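Long-range contacts in 43.8 kDa insecticidal crystal protein (Bacillus thuringiensis, PDB 4JP0), which forms one component of a binary insecticidal toxin active on western corn rootworm, needing its partner protein for maximal toxicity: residues I10-N15 against Q133-T138; A19-S24 against A63-K68. One frame throughout, in Å; residues are numbered along the deposited sequence.

Both contacts lie in the N-terminal beta-trefoil, with centres about 19 Å apart, and both reach the same antiparallel sheet. Both are largely buried: of the touching residues only His13 is exposed in contact 1, and Tyr22 and Leu23 in contact 2. Contact 1 is strand pairing that buries 481 Å², with main-chain bonds, a face where Ile10, Leu137 and the Trp135 indole meet under the Asn12 amide, and waters along the other face. Contact 2, at 181 Å², joins a strand end to a loop through one asparagine side chain. Strands 6-12 and 18-22 touch directly, Ile10 O lying 2.8 Å from Ala19 N, a probable hydrogen bond.

Contact 1. Residues I10-N15 against Q133-T138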
loop_
_atom_site.group_PDB
_atom_site.type_symbol
_atom_site.label_atom_id
_atom_site.label_comp_id
_atom_site.label_asym_id
_atom_site.label_seq_id
_atom_site.Cartn_x
_atom_site.Cartn_y
_atom_site.Cartn_z
ATOM N N ILE A 10 8.767 -28.418 -0.427
ATOM C CA ILE A 10 8.431 -28.748 0.980
ATOM C C ILE A 10 8.318 -30.263 1.117
ATOM O O ILE A 10 7.537 -30.896 0.426
ATOM C CB ILE A 10 7.105 -28.071 1.393
ATOM C CG1 ILE A 10 7.241 -26.555 1.332
ATOM C CG2 ILE A 10 6.678 -28.463 2.790
ATOM C CD1 ILE A 10 5.874 -25.843 1.544
ATOM N N SER A 11 9.146 -30.851 1.970
ATOM C CA SER A 11 9.169 -32.309 2.100
ATOM C C SER A 11 8.995 -32.756 3.543
ATOM O O SER A 11 9.347 -32.035 4.476
ATOM C CB SER A 11 10.477 -32.901 1.524
ATOM O OG SER A 11 11.617 -32.368 2.157
ATOM N N ASN A 12 8.485 -33.970 3.720
ATOM C CA ASN A 12 8.211 -34.450 5.048
ATOM C C ASN A 12 9.425 -35.107 5.734
ATOM O O ASN A 12 10.169 -35.899 5.126
ATOM C CB ASN A 12 7.079 -35.451 5.004
ATOM C CG ASN A 12 6.628 -35.869 6.394
ATOM O OD1 ASN A 12 6.953 -36.951 6.857
ATOM N ND2 ASN A 12 5.886 -34.994 7.067
ATOM N N HIS A 13 9.622 -34.766 6.998
ATOM C CA HIS A 13 10.749 -35.333 7.752
ATOM C C HIS A 13 10.665 -36.850 7.872
ATOM O O HIS A 13 11.666 -37.529 7.682
ATOM C CB HIS A 13 10.793 -34.703 9.148
ATOM C CG HIS A 13 11.803 -35.312 10.084
ATOM N ND1 HIS A 13 13.151 -35.038 10.011
ATOM C CD2 HIS A 13 11.641 -36.083 11.179
ATOM C CE1 HIS A 13 13.784 -35.641 11.001
ATOM N NE2 HIS A 13 12.893 -36.301 11.713
ATOM N N ALA A 14 9.478 -37.374 8.174
ATOM C CA ALA A 14 9.324 -38.822 8.389
ATOM C C ALA A 14 9.439 -39.651 7.117
ATOM O O ALA A 14 10.116 -40.663 7.119
ATOM C CB ALA A 14 7.974 -39.170 9.047
ATOM N N ASN A 15 8.773 -39.228 6.051
ATOM C CA ASN A 15 8.634 -40.100 4.880
ATOM C C ASN A 15 9.340 -39.650 3.602
ATOM O O ASN A 15 9.345 -40.371 2.603
ATOM C CB ASN A 15 7.150 -40.381 4.642
ATOM C CG ASN A 15 6.368 -39.163 4.158
ATOM O OD1 ASN A 15 6.885 -38.264 3.473
ATOM N ND2 ASN A 15 5.083 -39.167 4.453
ATOM N N GLN A 133 4.787 -34.652 11.551
ATOM C CA GLN A 133 4.371 -33.268 11.607
ATOM C C GLN A 133 5.584 -32.339 11.433
ATOM O O GLN A 133 5.489 -31.138 11.640
ATOM C CB GLN A 133 3.656 -33.020 12.952
ATOM C CG GLN A 133 2.292 -33.764 12.988
ATOM C CD GLN A 133 1.522 -33.506 14.263
ATOM O OE1 GLN A 133 2.114 -33.149 15.268
ATOM N NE2 GLN A 133 0.192 -33.626 14.207
ATOM N N GLN A 134 6.717 -32.891 10.990
ATOM C CA GLN A 134 7.897 -32.059 10.778
ATOM C C GLN A 134 8.206 -31.972 9.264
ATOM O O GLN A 134 8.129 -32.972 8.551
ATOM C CB GLN A 134 9.124 -32.598 11.508
ATOM C CG GLN A 134 8.901 -33.090 12.954
ATOM C CD GLN A 134 8.324 -32.019 13.834
ATOM O OE1 GLN A 134 8.851 -30.910 13.872
ATOM N NE2 GLN A 134 7.247 -32.348 14.570
ATOM N N TRP A 135 8.622 -30.791 8.815
ATOM C CA TRP A 135 8.764 -30.486 7.394
ATOM C C TRP A 135 10.049 -29.727 7.115
ATOM O O TRP A 135 10.491 -28.908 7.924
ATOM C CB TRP A 135 7.565 -29.617 6.936
ATOM C CG TRP A 135 6.253 -30.307 7.186
ATOM C CD1 TRP A 135 5.541 -30.304 8.325
ATOM C CD2 TRP A 135 5.611 -31.239 6.312
ATOM N NE1 TRP A 135 4.449 -31.136 8.221
ATOM C CE2 TRP A 135 4.465 -31.727 6.987
ATOM C CE3 TRP A 135 5.845 -31.650 4.995
ATOM C CZ2 TRP A 135 3.571 -32.630 6.405
ATOM C CZ3 TRP A 135 4.948 -32.543 4.398
ATOM C CH2 TRP A 135 3.817 -33.030 5.111
ATOM N N ASN A 136 10.614 -29.987 5.935
ATOM C CA ASN A 136 11.820 -29.337 5.497
ATOM C C ASN A 136 11.523 -28.455 4.320
ATOM O O ASN A 136 10.738 -28.834 3.472
ATOM C CB ASN A 136 12.821 -30.398 5.075
ATOM C CG ASN A 136 13.262 -31.258 6.258
ATOM O OD1 ASN A 136 13.595 -30.734 7.338
ATOM N ND2 ASN A 136 13.226 -32.563 6.080
ATOM N N LEU A 137 12.189 -27.291 4.278
ATOM C CA LEU A 137 12.047 -26.360 3.163
ATOM C C LEU A 137 13.354 -26.293 2.416
ATOM O O LEU A 137 14.424 -25.993 3.019
ATOM C CB LEU A 137 11.590 -24.974 3.643
ATOM C CG LEU A 137 10.050 -24.805 3.659
ATOM C CD1 LEU A 137 9.383 -25.637 4.712
ATOM C CD2 LEU A 137 9.678 -23.320 3.853
ATOM N N THR A 138 13.302 -26.590 1.124
ATOM C CA THR A 138 14.496 -26.585 0.308
ATOM C C THR A 138 14.387 -25.466 -0.716
ATOM O O THR A 138 13.444 -25.449 -1.485
ATOM C CB THR A 138 14.569 -27.932 -0.433
ATOM O OG1 THR A 138 14.606 -29.004 0.528
ATOM C CG2 THR A 138 15.876 -28.053 -1.242
HETATM O O HOH W 1 12.392 -29.894 1.023
HETATM O O HOH W 2 13.414 -33.984 3.311
HETATM O O HOH W 3 14.684 -34.091 8.159
#
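Asn12 ND2 lies over one face of the Trp135 indole, where strand 10-12 pairs with strand 135-138 and joins the two ends of the beta-trefoil. The strands run antiparallel, their axes at 149°. In the non-hydrogen-bonded pair Asn12-Trp135, Asn12 ND2 sits 3.3 Å above the ring plane, displaced toward the rim, and the amide plane stands 74° from the indole. Asn12 CB makes an off-centre CH-pi contact 4.1 Å from the centroid of the Trp135 six-membered ring. The two ends of this amide have separate polar tasks: ND2 bonds to Asn132 O, and OD1 accepts from Asn15 N on a lone pair, an Asx motif that holds the turn after the strand. Trp135 NE1 bonds to Leu110 O, which helps fix the indole.

On the same face, Ile10 CG2 approaches Trp135 CE3 at 4.0 Å, and Ile10 lies alongside Leu137, both pointing the same way. Between the pairs Ile10-Leu137 and Asn12-Trp135, Ser11 and Asn136 exchange two nearly straight main-chain bonds: Ser11 N to Asn136 O at 3.0 Å, and Asn136 N to Ser11 O at 2.8 Å. One residue beyond Asn12, His13 N donates to Gln134 O, tilted 33° from the carbonyl plane. The two side chains start out side by side, His13 CB 3.6 Å from Gln134 CB, before the Gln134 amide turns off to Asn96.

The opposite face is wetter. One water links Ser11 OG to Asn136 ND2, whereas Asn136 OD1 accepts from Ser99 OG. A second water lies in the plane of the His13 ring at its edge, 2.6 Å from His13 ND1, and accepts from Asn136 ND2 at 3.0 Å.

Contact 2. Residues A19-S24 against A63-K68; sequences AATYLS and AANNCK
Ala64 meets Leu23 first along the loop 63-68, which lies between strands 56-61 and 69-73 of the beta-trefoil: its CB is 3.7 Å from Leu23 CD2. Ala64 CB points toward segment 19-24; Leu23 starts out away from the loop, yet its CD2 returns to it.

Asn65 carries the polar contact, and its amide spans two successive residues of the strand end. Asn65 OD1 accepts from Thr21 OG1 at 2.7 Å, with the hydroxyl tilted 20° from the carbonyl plane. Asn65 ND2 donates to Tyr22 O at 2.9 Å, and that acceptor lies only 9° out of the amide plane. The Asn65 backbone also takes part, since its N donates to a water that in turn donates to Leu23 O. Further on, Cys67 N and Lys68 N bond back to Ala64 O and Asn65 O, giving the loop its tight turn.

Ser61 OG also bonds to Asn65 OD1. The direct hydrogen bonds across this contact are thus made by the Asn65 side chain, and they settle which way its amide is flipped: oxygen to the Thr21 and Ser61 hydroxyls, nitrogen to the Tyr22 carbonyl.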
loop_
_atom_site.group_PDB
_atom_site.type_symbol
_atom_site.label_atom_id
_atom_site.label_comp_id
_atom_site.label_asym_id
_atom_site.label_seq_id
_atom_site.Cartn_x
_atom_site.Cartn_y
_atom_site.Cartn_z
ATOM N N ALA A 19 5.400 -32.132 -0.954
ATOM C CA ALA A 19 4.072 -31.577 -1.134
ATOM C C ALA A 19 3.928 -31.216 -2.614
ATOM O O ALA A 19 4.843 -30.590 -3.208
ATOM C CB ALA A 19 3.910 -30.328 -0.254
ATOM N N ALA A 20 2.781 -31.558 -3.202
ATOM C CA ALA A 20 2.616 -31.434 -4.658
ATOM C C ALA A 20 1.178 -31.175 -5.084
ATOM O O ALA A 20 0.257 -31.618 -4.425
ATOM C CB ALA A 20 3.067 -32.740 -5.303
ATOM N N THR A 21 0.980 -30.471 -6.200
ATOM C CA THR A 21 -0.351 -30.387 -6.802
ATOM C C THR A 21 -0.255 -30.946 -8.213
ATOM O O THR A 21 0.848 -30.969 -8.794
ATOM C CB THR A 21 -0.858 -28.936 -6.926
ATOM O OG1 THR A 21 0.186 -28.104 -7.403
ATOM C CG2 THR A 21 -1.213 -28.353 -5.602
ATOM N N TYR A 22 -1.403 -31.336 -8.786
ATOM C CA TYR A 22 -1.436 -31.828 -10.169
ATOM C C TYR A 22 -1.367 -30.571 -11.040
ATOM O O TYR A 22 -2.086 -29.627 -10.777
ATOM C CB TYR A 22 -2.765 -32.552 -10.483
ATOM C CG TYR A 22 -2.953 -33.959 -9.947
ATOM C CD1 TYR A 22 -3.718 -34.906 -10.658
ATOM C CD2 TYR A 22 -2.420 -34.347 -8.740
ATOM C CE1 TYR A 22 -3.911 -36.188 -10.171
ATOM C CE2 TYR A 22 -2.605 -35.650 -8.256
ATOM C CZ TYR A 22 -3.345 -36.548 -8.976
ATOM O OH TYR A 22 -3.522 -37.822 -8.489
ATOM N N LEU A 23 -0.518 -30.543 -12.057
ATOM C CA LEU A 23 -0.363 -29.332 -12.862
ATOM C C LEU A 23 -1.558 -28.970 -13.716
ATOM O O LEU A 23 -1.776 -27.796 -14.023
ATOM C CB LEU A 23 0.810 -29.489 -13.849
ATOM C CG LEU A 23 2.215 -29.313 -13.343
ATOM C CD1 LEU A 23 3.194 -29.619 -14.455
ATOM C CD2 LEU A 23 2.432 -27.883 -12.793
ATOM N N SER A 24 -2.302 -29.979 -14.127
ATOM C CA SER A 24 -3.349 -29.782 -15.100
ATOM C C SER A 24 -4.739 -29.616 -14.495
ATOM O O SER A 24 -5.722 -29.510 -15.243
ATOM C CB SER A 24 -3.296 -30.903 -16.126
ATOM O OG SER A 24 -2.177 -30.684 -16.970
ATOM N N ALA A 63 3.741 -20.509 -10.124
ATOM C CA ALA A 63 3.527 -20.567 -11.569
ATOM C C ALA A 63 2.890 -21.893 -11.971
ATOM O O ALA A 63 3.190 -22.462 -13.045
ATOM C CB ALA A 63 4.827 -20.384 -12.318
ATOM N N ALA A 64 2.047 -22.404 -11.078
ATOM C CA ALA A 64 1.224 -23.556 -11.393
ATOM C C ALA A 64 -0.154 -23.311 -10.783
ATOM O O ALA A 64 -0.274 -22.514 -9.851
ATOM C CB ALA A 64 1.816 -24.804 -10.832
ATOM N N ASN A 65 -1.167 -24.005 -11.284
ATOM C CA ASN A 65 -2.548 -23.836 -10.784
ATOM C C ASN A 65 -2.969 -22.381 -10.701
ATOM O O ASN A 65 -3.674 -21.996 -9.785
ATOM C CB ASN A 65 -2.701 -24.495 -9.391
ATOM C CG ASN A 65 -2.011 -25.848 -9.305
ATOM O OD1 ASN A 65 -0.948 -25.981 -8.687
ATOM N ND2 ASN A 65 -2.632 -26.865 -9.905
ATOM N N ASN A 66 -2.556 -21.581 -11.682
ATOM C CA ASN A 66 -2.914 -20.158 -11.708
ATOM C C ASN A 66 -2.484 -19.397 -10.451
ATOM O O ASN A 66 -3.113 -18.383 -10.060
ATOM C CB ASN A 66 -4.433 -19.978 -12.008
ATOM C CG ASN A 66 -4.755 -18.640 -12.640
ATOM O OD1 ASN A 66 -3.983 -18.109 -13.448
ATOM N ND2 ASN A 66 -5.888 -18.068 -12.252
ATOM N N CYS A 67 -1.397 -19.863 -9.828
ATOM C CA CYS A 67 -0.865 -19.223 -8.639
ATOM C C CYS A 67 -1.922 -19.155 -7.540
ATOM O O CYS A 67 -1.998 -18.179 -6.827
ATOM C CB CYS A 67 -0.306 -17.823 -8.949
ATOM S SG CYS A 67 1.153 -17.925 -10.007
ATOM N N LYS A 68 -2.776 -20.166 -7.462
ATOM C CA LYS A 68 -3.663 -20.302 -6.310
ATOM C C LYS A 68 -2.792 -20.670 -5.076
ATOM O O LYS A 68 -1.607 -21.018 -5.199
ATOM C CB LYS A 68 -4.715 -21.355 -6.576
ATOM C CG LYS A 68 -5.802 -20.909 -7.602
ATOM C CD LYS A 68 -6.717 -22.069 -7.874
ATOM C CE LYS A 68 -7.590 -21.831 -9.121
ATOM N NZ LYS A 68 -8.629 -20.806 -8.926
HETATM O O HOH W 4 -0.620 -25.421 -13.711
#